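Local coordinates for protein peptide-43 (Lutzomyia longipalpis, PDB 7JQD) that probably binds the PAC1 receptor as a maxadilan-derived antagonist, a short disulfide-linked helical hairpin related to the sand-fly vasodilator, at residues B[11-14]-B[15-18]. Sequence-based numbering, arbitrary orientation.
Sequences IDDC and ARQA
The C-terminal turns of helix 3-17 place Asp-13 one turn before Arg-16 and Gln-17, and its carboxylate divides between them. On one branch, OD1 makes a salt bridge to NH2 of Arg-16 at 2.5 Å, an i to i+3 pairing in which the carboxylate and guanidinium planes are turned 61° apart. Asp-13 carries its CG anti to the backbone N (chi1 -171°), which swings the acid forward along the helix. Arginine suits this place because the chain of Arg-16, bent at chi3, can curl back to the acid and bring one guanidinium face over the backbone O of Asp-13, which sits toward the rim of the group. The other branch receives a weak i to i+4 bond, Gln-17 NE2 to Asp-13 OD2 at 2.9 Å, with amide and carboxylate nearly perpendicular; Lys-31 of helix 21-37 also forms a salt bridge to OD2. With an alanine here in place of Asp-13, the Arg-16 guanidinium and the Lys-31 ammonium would probably lose this shared counter-charge, and the Gln-17 amide would be freer to turn.

In this two-helix hairpin, Cys-14 points SG at the second helix and forms the disulfide with Cys-27, among Phe-24 and Met-28. Its carbonyl O accepts Ala-18 N at 2.8 Å, a nearly straight bond just where the chain leaves helical geometry. Just past the helix end, the methyl of Ala-18 lies against Val-23 and Phe-24, side chains of helix 21-37. One turn earlier, Ala-15 N bonds to Ile-11 O at 2.8 Å; the short methyl of Ala-15 and the branched chain of Ile-11 both pack against a second protein, to which Asp-12 OD1 is hydrogen-bonded.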
loop_
_atom_site.group_PDB
_atom_site.type_symbol
_atom_site.label_atom_id
_atom_site.label_comp_id
_atom_site.label_asym_id
_atom_site.label_seq_id
_atom_site.Cartn_x
_atom_site.Cartn_y
_atom_site.Cartn_z
ATOM N N ILE B 11 -3.380 8.551 1.985
ATOM C CA ILE B 11 -4.332 8.236 0.919
ATOM C C ILE B 11 -5.729 8.701 1.301
ATOM O O ILE B 11 -6.378 9.434 0.554
ATOM C CB ILE B 11 -4.329 6.729 0.598
ATOM C CG1 ILE B 11 -3.078 6.318 -0.169
ATOM C CG2 ILE B 11 -5.563 6.364 -0.239
ATOM C CD1 ILE B 11 -3.059 4.821 -0.535
ATOM N N ASP B 12 -6.216 8.275 2.472
ATOM C CA ASP B 12 -7.621 8.504 2.795
ATOM C C ASP B 12 -7.894 9.983 3.056
ATOM O O ASP B 12 -8.964 10.497 2.698
ATOM C CB ASP B 12 -8.033 7.646 3.992
ATOM C CG ASP B 12 -8.107 6.142 3.648
ATOM O OD1 ASP B 12 -8.355 5.821 2.462
ATOM O OD2 ASP B 12 -7.911 5.276 4.550
ATOM N N ASP B 13 -6.935 10.688 3.653
ATOM C CA ASP B 13 -7.121 12.110 3.871
ATOM C C ASP B 13 -7.164 12.853 2.547
ATOM O O ASP B 13 -8.059 13.667 2.312
ATOM C CB ASP B 13 -6.013 12.652 4.762
ATOM C CG ASP B 13 -6.278 14.078 5.207
ATOM O OD1 ASP B 13 -7.235 14.272 5.998
ATOM O OD2 ASP B 13 -5.528 14.997 4.779
ATOM N N CYS B 14 -6.217 12.560 1.654
ATOM C CA CYS B 14 -6.164 13.270 0.381
ATOM C C CYS B 14 -7.340 12.914 -0.513
ATOM O O CYS B 14 -7.953 13.804 -1.116
ATOM C CB CYS B 14 -4.843 12.981 -0.323
ATOM S SG CYS B 14 -3.411 13.655 0.531
ATOM N N ALA B 15 -7.665 11.624 -0.620
ATOM C CA ALA B 15 -8.810 11.172 -1.406
ATOM C C ALA B 15 -10.105 11.834 -0.979
ATOM O O ALA B 15 -11.063 11.858 -1.763
ATOM C CB ALA B 15 -8.963 9.651 -1.307
ATOM N N ARG B 16 -10.152 12.364 0.243
ATOM C CA ARG B 16 -11.342 13.049 0.723
ATOM C C ARG B 16 -11.303 14.546 0.414
ATOM O O ARG B 16 -12.339 15.144 0.110
ATOM C CB ARG B 16 -11.502 12.815 2.220
ATOM C CG ARG B 16 -12.299 13.895 2.894
ATOM C CD ARG B 16 -12.214 13.768 4.395
ATOM N NE ARG B 16 -10.889 14.136 4.849
ATOM C CZ ARG B 16 -10.417 15.382 4.834
ATOM N NH1 ARG B 16 -11.158 16.392 4.380
ATOM N NH2 ARG B 16 -9.189 15.633 5.263
ATOM N N GLN B 17 -10.134 15.176 0.505
ATOM C CA GLN B 17 -10.013 16.568 0.086
ATOM C C GLN B 17 -10.192 16.704 -1.417
ATOM O O GLN B 17 -10.994 17.521 -1.885
ATOM C CB GLN B 17 -8.658 17.131 0.487
ATOM C CG GLN B 17 -8.336 16.971 1.929
ATOM C CD GLN B 17 -7.109 17.753 2.274
ATOM O OE1 GLN B 17 -6.752 18.699 1.562
ATOM N NE2 GLN B 17 -6.418 17.346 3.333
ATOM N N ALA B 18 -9.442 15.927 -2.190
ATOM C CA ALA B 18 -9.338 16.161 -3.620
ATOM C C ALA B 18 -10.575 15.641 -4.338
ATOM O O ALA B 18 -11.047 14.530 -4.052
ATOM C CB ALA B 18 -8.087 15.482 -4.168
#